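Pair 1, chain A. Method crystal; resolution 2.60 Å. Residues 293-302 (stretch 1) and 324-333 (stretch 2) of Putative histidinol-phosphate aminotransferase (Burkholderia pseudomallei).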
# COMPACT_ATOMS: atom_id res chain seq x y z
N PHE A 293 -24.63 16.22 22.69
CA PHE A 293 -26.04 15.79 22.71
C PHE A 293 -26.25 14.50 21.90
O PHE A 293 -26.88 13.56 22.37
CB PHE A 293 -26.94 16.91 22.15
CG PHE A 293 -28.40 16.57 21.99
CD1 PHE A 293 -28.89 16.02 20.81
CD2 PHE A 293 -29.31 16.85 23.01
CE1 PHE A 293 -30.23 15.70 20.68
CE2 PHE A 293 -30.67 16.57 22.86
CZ PHE A 293 -31.12 15.98 21.70
N LEU A 294 -25.75 14.49 20.66
CA LEU A 294 -25.84 13.36 19.74
C LEU A 294 -25.00 12.17 20.24
O LEU A 294 -25.46 11.04 20.08
CB LEU A 294 -25.41 13.77 18.32
CG LEU A 294 -26.31 14.77 17.56
CD1 LEU A 294 -25.70 15.15 16.22
CD2 LEU A 294 -27.74 14.22 17.36
N ARG A 295 -23.80 12.40 20.85
CA ARG A 295 -22.97 11.31 21.39
C ARG A 295 -23.67 10.63 22.56
O ARG A 295 -23.54 9.42 22.72
CB ARG A 295 -21.57 11.78 21.83
CG ARG A 295 -20.60 12.08 20.68
CD ARG A 295 -19.18 12.30 21.16
NE ARG A 295 -19.08 13.36 22.16
CZ ARG A 295 -18.72 14.62 21.89
NH1 ARG A 295 -18.39 14.97 20.65
NH2 ARG A 295 -18.67 15.52 22.86
N GLU A 296 -24.45 11.41 23.36
CA GLU A 296 -25.23 10.87 24.48
C GLU A 296 -26.28 9.90 23.97
O GLU A 296 -26.65 8.96 24.68
CB GLU A 296 -25.90 11.99 25.28
CG GLU A 296 -25.03 12.68 26.31
CD GLU A 296 -25.64 13.92 26.93
OE1 GLU A 296 -26.86 13.92 27.22
OE2 GLU A 296 -24.88 14.89 27.17
N ARG A 297 -26.76 10.12 22.73
CA ARG A 297 -27.81 9.30 22.11
C ARG A 297 -27.21 8.31 21.12
O ARG A 297 -27.93 7.77 20.28
CB ARG A 297 -28.83 10.19 21.43
CG ARG A 297 -29.73 10.86 22.44
CD ARG A 297 -30.19 12.23 22.01
NE ARG A 297 -31.00 12.86 23.05
CZ ARG A 297 -30.49 13.50 24.11
NH1 ARG A 297 -29.18 13.63 24.25
NH2 ARG A 297 -31.30 14.04 25.01
N GLY A 298 -25.91 8.06 21.25
CA GLY A 298 -25.16 7.13 20.41
C GLY A 298 -25.15 7.43 18.92
O GLY A 298 -25.10 6.51 18.10
N ILE A 299 -25.22 8.73 18.57
CA ILE A 299 -25.22 9.19 17.19
C ILE A 299 -23.90 9.92 16.97
O ILE A 299 -23.56 10.85 17.71
CB ILE A 299 -26.48 10.04 16.88
CG1 ILE A 299 -27.73 9.14 17.00
CG2 ILE A 299 -26.39 10.66 15.48
CD1 ILE A 299 -29.01 9.82 17.04
N GLN A 300 -23.11 9.46 15.99
CA GLN A 300 -21.79 10.01 15.71
C GLN A 300 -21.81 10.74 14.35
O GLN A 300 -21.98 10.11 13.31
CB GLN A 300 -20.74 8.87 15.75
CG GLN A 300 -19.33 9.31 16.03
N VAL A 301 -21.69 12.08 14.36
CA VAL A 301 -21.61 12.88 13.13
C VAL A 301 -20.18 13.47 13.04
O VAL A 301 -19.38 13.23 13.95
CB VAL A 301 -22.72 13.98 12.99
CG1 VAL A 301 -24.11 13.37 12.94
CG2 VAL A 301 -22.61 15.07 14.06
N LYS A 302 -19.84 14.20 11.96
CA LYS A 302 -18.52 14.80 11.75
C LYS A 302 -18.55 16.31 11.99
O LYS A 302 -19.44 16.99 11.48
CB LYS A 302 -18.02 14.50 10.31
CG LYS A 302 -16.70 15.18 9.88
CD LYS A 302 -15.44 14.66 10.55
CE LYS A 302 -14.98 13.36 9.96
NZ LYS A 302 -13.72 12.88 10.57
N ASP A 324 -33.35 7.47 10.50
CA ASP A 324 -34.50 7.56 11.42
C ASP A 324 -34.03 8.03 12.82
O ASP A 324 -34.59 8.97 13.37
CB ASP A 324 -35.25 6.20 11.54
CG ASP A 324 -36.28 5.82 10.47
OD1 ASP A 324 -36.66 6.70 9.66
OD2 ASP A 324 -36.77 4.65 10.49
N ARG A 325 -32.95 7.38 13.34
CA ARG A 325 -32.33 7.65 14.64
C ARG A 325 -31.82 9.10 14.71
O ARG A 325 -32.12 9.79 15.69
CB ARG A 325 -31.18 6.66 14.91
CG ARG A 325 -31.66 5.23 15.25
CD ARG A 325 -31.06 4.70 16.55
NE ARG A 325 -31.19 5.68 17.62
CZ ARG A 325 -30.19 6.10 18.39
NH1 ARG A 325 -28.98 5.57 18.27
NH2 ARG A 325 -30.40 7.03 19.31
N LEU A 326 -31.10 9.55 13.65
CA LEU A 326 -30.56 10.90 13.55
C LEU A 326 -31.67 11.94 13.55
O LEU A 326 -31.58 12.91 14.31
CB LEU A 326 -29.70 11.10 12.29
CG LEU A 326 -29.28 12.56 12.11
CD1 LEU A 326 -27.85 12.77 12.49
CD2 LEU A 326 -29.72 13.14 10.77
N LEU A 327 -32.68 11.75 12.69
CA LEU A 327 -33.79 12.70 12.57
C LEU A 327 -34.57 12.82 13.89
O LEU A 327 -34.93 13.94 14.27
CB LEU A 327 -34.73 12.33 11.41
CG LEU A 327 -34.15 12.48 9.99
CD1 LEU A 327 -35.09 11.91 8.97
CD2 LEU A 327 -33.83 13.93 9.64
N ALA A 328 -34.76 11.70 14.63
CA ALA A 328 -35.49 11.71 15.90
C ALA A 328 -34.71 12.48 16.97
O ALA A 328 -35.31 13.26 17.71
CB ALA A 328 -35.76 10.29 16.37
N ALA A 329 -33.38 12.33 16.99
CA ALA A 329 -32.50 13.04 17.93
C ALA A 329 -32.46 14.54 17.65
O ALA A 329 -32.57 15.30 18.59
CB ALA A 329 -31.09 12.47 17.86
N LEU A 330 -32.31 14.96 16.37
CA LEU A 330 -32.26 16.38 16.03
C LEU A 330 -33.68 16.99 16.07
O LEU A 330 -33.80 18.21 16.21
CB LEU A 330 -31.57 16.66 14.69
CG LEU A 330 -30.04 16.43 14.68
CD1 LEU A 330 -29.47 16.57 13.29
CD2 LEU A 330 -29.32 17.38 15.60
N ALA A 331 -34.75 16.16 16.01
CA ALA A 331 -36.10 16.69 16.22
C ALA A 331 -36.23 17.11 17.68
O ALA A 331 -36.70 18.22 17.97
CB ALA A 331 -37.16 15.67 15.83
N GLU A 332 -35.70 16.26 18.60
CA GLU A 332 -35.67 16.49 20.04
C GLU A 332 -34.80 17.72 20.37
O GLU A 332 -35.22 18.54 21.19
CB GLU A 332 -35.13 15.23 20.76
CG GLU A 332 -35.20 15.28 22.28
CD GLU A 332 -34.41 14.23 23.04
OE1 GLU A 332 -34.05 13.18 22.45
OE2 GLU A 332 -34.16 14.46 24.24
N TYR A 333 -33.64 17.86 19.72
CA TYR A 333 -32.70 18.96 19.91
C TYR A 333 -33.27 20.32 19.44
O TYR A 333 -32.91 21.34 20.04
CB TYR A 333 -31.38 18.67 19.17
CG TYR A 333 -30.23 19.59 19.53
CD1 TYR A 333 -29.70 19.62 20.82
CD2 TYR A 333 -29.60 20.36 18.56
CE1 TYR A 333 -28.62 20.44 21.15
CE2 TYR A 333 -28.53 21.19 18.87
CZ TYR A 333 -28.03 21.22 20.17
OH TYR A 333 -26.94 22.00 20.47

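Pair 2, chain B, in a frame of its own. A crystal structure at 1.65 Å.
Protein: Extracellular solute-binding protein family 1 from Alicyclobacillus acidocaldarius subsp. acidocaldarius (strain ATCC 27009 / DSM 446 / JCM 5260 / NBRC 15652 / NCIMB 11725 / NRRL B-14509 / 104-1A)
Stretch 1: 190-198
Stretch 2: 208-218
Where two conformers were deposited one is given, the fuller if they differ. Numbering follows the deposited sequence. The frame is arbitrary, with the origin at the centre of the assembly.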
# COMPACT_ATOMS: atom_id res chain seq x y z
N TYR B 190 -3.41 -10.59 4.13
CA TYR B 190 -2.03 -10.94 4.47
C TYR B 190 -1.94 -12.37 5.02
O TYR B 190 -1.15 -13.18 4.53
CB TYR B 190 -1.49 -9.91 5.46
CG TYR B 190 -0.10 -10.17 5.98
CD1 TYR B 190 1.02 -9.86 5.23
CD2 TYR B 190 0.08 -10.72 7.24
CE1 TYR B 190 2.29 -10.11 5.73
CE2 TYR B 190 1.34 -10.98 7.74
CZ TYR B 190 2.44 -10.66 6.99
OH TYR B 190 3.69 -10.91 7.48
N TRP B 191 -2.78 -12.70 5.99
CA TRP B 191 -2.90 -14.05 6.53
C TRP B 191 -3.24 -15.09 5.47
O TRP B 191 -2.62 -16.15 5.42
CB TRP B 191 -3.96 -14.05 7.64
CG TRP B 191 -4.18 -15.35 8.36
CD1 TRP B 191 -4.95 -16.38 7.96
CD2 TRP B 191 -3.66 -15.71 9.65
NE1 TRP B 191 -4.94 -17.38 8.90
CE2 TRP B 191 -4.15 -16.99 9.95
CE3 TRP B 191 -2.84 -15.06 10.58
CZ2 TRP B 191 -3.85 -17.65 11.15
CZ3 TRP B 191 -2.52 -15.72 11.77
CH2 TRP B 191 -3.02 -17.00 12.04
N ALA B 192 -4.22 -14.78 4.64
CA ALA B 192 -4.63 -15.71 3.60
C ALA B 192 -3.47 -16.01 2.67
O ALA B 192 -3.24 -17.16 2.33
CB ALA B 192 -5.79 -15.16 2.80
N ARG B 193 -2.73 -14.97 2.28
CA ARG B 193 -1.58 -15.15 1.38
C ARG B 193 -0.51 -16.04 2.02
O ARG B 193 0.10 -16.86 1.34
CB ARG B 193 -1.00 -13.80 0.98
CG ARG B 193 -1.83 -13.08 -0.09
CD ARG B 193 -1.46 -11.61 -0.17
NE ARG B 193 -0.01 -11.37 -0.33
CZ ARG B 193 0.65 -11.22 -1.48
NH1 ARG B 193 0.05 -11.28 -2.66
NH2 ARG B 193 1.97 -11.01 -1.46
N GLN B 194 -0.32 -15.91 3.33
CA GLN B 194 0.62 -16.79 4.04
C GLN B 194 0.22 -18.26 3.99
O GLN B 194 1.06 -19.14 4.11
CB GLN B 194 0.76 -16.39 5.49
CG GLN B 194 1.29 -15.01 5.72
CD GLN B 194 1.31 -14.65 7.18
OE1 GLN B 194 0.35 -14.89 7.90
NE2 GLN B 194 2.44 -14.12 7.63
N HIS B 195 -1.08 -18.51 3.84
CA HIS B 195 -1.62 -19.85 3.76
C HIS B 195 -1.83 -20.32 2.34
O HIS B 195 -2.55 -21.29 2.10
CB HIS B 195 -2.91 -19.93 4.58
CG HIS B 195 -2.66 -19.82 6.04
ND1 HIS B 195 -2.38 -18.63 6.67
CD2 HIS B 195 -2.56 -20.78 6.99
CE1 HIS B 195 -2.16 -18.84 7.95
NE2 HIS B 195 -2.26 -20.14 8.17
N GLY B 196 -1.16 -19.67 1.39
CA GLY B 196 -1.20 -20.07 -0.01
C GLY B 196 -2.52 -19.76 -0.68
O GLY B 196 -2.85 -20.32 -1.73
N GLN B 197 -3.26 -18.83 -0.09
CA GLN B 197 -4.61 -18.46 -0.54
C GLN B 197 -4.67 -16.95 -0.77
O GLN B 197 -3.64 -16.25 -0.70
CB GLN B 197 -5.63 -18.98 0.47
CG GLN B 197 -5.65 -20.50 0.50
CD GLN B 197 -6.47 -21.11 1.61
OE1 GLN B 197 -7.19 -20.42 2.33
NE2 GLN B 197 -6.36 -22.42 1.76
N HIS B 198 -5.86 -16.44 -1.09
CA HIS B 198 -6.03 -15.04 -1.45
C HIS B 198 -7.42 -14.61 -1.06
O HIS B 198 -8.30 -15.44 -0.95
CB HIS B 198 -5.86 -14.84 -2.96
CG HIS B 198 -4.55 -15.33 -3.47
ND1 HIS B 198 -4.37 -16.62 -3.94
CD2 HIS B 198 -3.34 -14.74 -3.54
CE1 HIS B 198 -3.11 -16.78 -4.29
NE2 HIS B 198 -2.46 -15.66 -4.05
N GLY B 208 -11.02 -16.57 -2.50
CA GLY B 208 -9.83 -17.36 -2.79
C GLY B 208 -9.24 -18.07 -1.60
O GLY B 208 -8.08 -18.49 -1.65
N PHE B 209 -10.00 -18.20 -0.52
CA PHE B 209 -9.52 -18.86 0.69
C PHE B 209 -10.59 -19.79 1.24
O PHE B 209 -11.76 -19.71 0.86
CB PHE B 209 -9.16 -17.82 1.75
CG PHE B 209 -10.31 -16.95 2.15
CD1 PHE B 209 -11.16 -17.33 3.19
CD2 PHE B 209 -10.58 -15.78 1.46
CE1 PHE B 209 -12.24 -16.54 3.54
CE2 PHE B 209 -11.65 -14.98 1.81
CZ PHE B 209 -12.48 -15.37 2.85
N THR B 210 -10.18 -20.64 2.17
CA THR B 210 -11.07 -21.62 2.78
C THR B 210 -11.55 -21.16 4.15
O THR B 210 -10.96 -20.28 4.78
CB THR B 210 -10.35 -22.96 2.98
OG1 THR B 210 -9.26 -22.77 3.88
CG2 THR B 210 -9.85 -23.51 1.66
N GLU B 211 -12.61 -21.80 4.64
CA GLU B 211 -13.13 -21.49 5.96
C GLU B 211 -12.08 -21.67 7.05
O GLU B 211 -11.98 -20.84 7.96
CB GLU B 211 -14.35 -22.35 6.25
CG GLU B 211 -15.10 -21.94 7.50
CD GLU B 211 -16.33 -22.79 7.69
OE1 GLU B 211 -17.20 -22.77 6.79
OE2 GLU B 211 -16.43 -23.48 8.72
N SER B 212 -11.31 -22.74 6.95
CA SER B 212 -10.26 -23.05 7.91
C SER B 212 -9.28 -21.90 8.08
O SER B 212 -8.89 -21.54 9.19
CB SER B 212 -9.52 -24.28 7.42
OG SER B 212 -8.69 -24.77 8.43
N THR B 213 -8.87 -21.32 6.96
CA THR B 213 -7.92 -20.20 6.96
C THR B 213 -8.49 -18.98 7.70
O THR B 213 -7.79 -18.34 8.48
CB THR B 213 -7.60 -19.83 5.53
OG1 THR B 213 -7.03 -20.97 4.88
CG2 THR B 213 -6.64 -18.63 5.47
N LEU B 214 -9.76 -18.69 7.46
CA LEU B 214 -10.39 -17.56 8.14
C LEU B 214 -10.61 -17.86 9.62
O LEU B 214 -10.36 -17.02 10.46
CB LEU B 214 -11.70 -17.18 7.47
CG LEU B 214 -12.52 -16.06 8.10
CD1 LEU B 214 -11.67 -14.82 8.32
CD2 LEU B 214 -13.71 -15.76 7.19
N VAL B 215 -11.06 -19.07 9.94
CA VAL B 215 -11.28 -19.43 11.34
C VAL B 215 -9.97 -19.39 12.15
O VAL B 215 -9.97 -18.94 13.29
CB VAL B 215 -11.98 -20.79 11.49
CG1 VAL B 215 -12.03 -21.23 12.95
CG2 VAL B 215 -13.39 -20.69 10.94
N SER B 216 -8.86 -19.82 11.55
CA SER B 216 -7.59 -19.80 12.29
C SER B 216 -7.16 -18.35 12.58
O SER B 216 -6.64 -18.04 13.66
CB SER B 216 -6.50 -20.60 11.57
OG SER B 216 -6.13 -20.00 10.34
N TYR B 217 -7.42 -17.45 11.63
CA TYR B 217 -7.14 -16.02 11.83
C TYR B 217 -8.02 -15.47 12.94
O TYR B 217 -7.54 -14.81 13.88
CB TYR B 217 -7.42 -15.30 10.53
CG TYR B 217 -7.45 -13.79 10.53
CD1 TYR B 217 -6.30 -13.06 10.33
CD2 TYR B 217 -8.64 -13.11 10.62
CE1 TYR B 217 -6.32 -11.68 10.26
CE2 TYR B 217 -8.69 -11.74 10.55
CZ TYR B 217 -7.52 -11.02 10.37
OH TYR B 217 -7.57 -9.66 10.27
N LEU B 218 -9.31 -15.74 12.86
CA LEU B 218 -10.22 -15.24 13.88
C LEU B 218 -9.87 -15.78 15.28
O LEU B 218 -9.94 -15.04 16.26
CB LEU B 218 -11.66 -15.59 13.52
CG LEU B 218 -12.23 -14.93 12.27
CD1 LEU B 218 -13.58 -15.55 11.98
CD2 LEU B 218 -12.34 -13.42 12.39
O HOH W 1 -7.48 -24.60 3.80
O HOH W 2 -6.63 -18.91 -3.80

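In both pairs the last turns of a helix run into a glycine turn and then an extended segment, and a second helix packs across this corner. The backbones superpose with an RMSD of 0.6 Å over 14 central residues. A:Gly298 matches B:Gly196, and both have positive phi, a conformation that favours glycine. Just after the glycine, the backbone closes alike: A:Ile299 N bonds to A:Leu294 O at 2.8 Å, and B:Gln197 N to B:Ala192 O at 2.9 Å.

One shared solution is aromatic. A:Phe293 matches B:Trp191, A:Tyr333 matches B:Tyr217, and all four use the t rotamer at chi1. In each pair the tyrosine CB lies over the face of the partner ring, A:Tyr333 CB 3.9 Å from the centroid of the A:Phe293 ring and B:Tyr217 CB 3.6 Å from that of the five-membered ring of B:Trp191. The rings themselves differ: the pair 1 planes meet obliquely at 46°, whereas B:Tyr217 turns its edge toward the indole face. Tryptophan also brings a polar atom, and B:Trp191 NE1 makes a weak hydrogen bond to B:Thr213 O at 3.0 Å. Phenylalanine has no donor; A:Phe293 CE1 merely approaches the matching carbonyl, A:Ala329 O, at 3.2 Å.

At the centre, A:Ile299 and A:Ala329 match B:Gln197 and B:Thr213. Pair 1 fills this place with hydrocarbon: A:Ile299 CD1 reaches A:Ala329 CB at 3.5 Å, and the small alanine also accepts A:Leu294 CD2 against its CB at 3.8 Å. Pair 2 makes the same approach polar. B:Gln197 OE1 accepts a hydrogen bond from B:Thr213 OG1 at 2.6 Å and another from B:Thr210 N at 3.0 Å, so the glutamine side chain meets a backbone NH at the N-cap position of the second helix. The nitrogen of the same amide is also paired: water 1 accepts from B:Gln197 NE2 at 3.2 Å and lies 2.6 Å from B:Thr210 OG1. The threonine methyl still serves packing, with B:Thr213 CG2 4.0 Å from B:Ala192 CA.

A:Arg297 and B:His195 match closely. Both side chains bond to the matching carbonyl of their own helix, A:Arg297 NH1 to A:Phe293 O at 3.0 Å and B:His195 ND1 to B:Trp191 O at 2.8 Å. The longer arginine also crosses to A:Glu332 in a salt bridge, with A:Arg297 NE to A:Glu332 OE1 at 3.1 Å and A:Arg297 NH2 to A:Glu332 OE2 at 3.0 Å, whereas B:His195 offers the other stretch its CB, 4.0 Å from B:Thr213 CG2. B:Ser216, matching A:Glu332, bonds locally, from OG to B:Thr213 O at 3.0 Å.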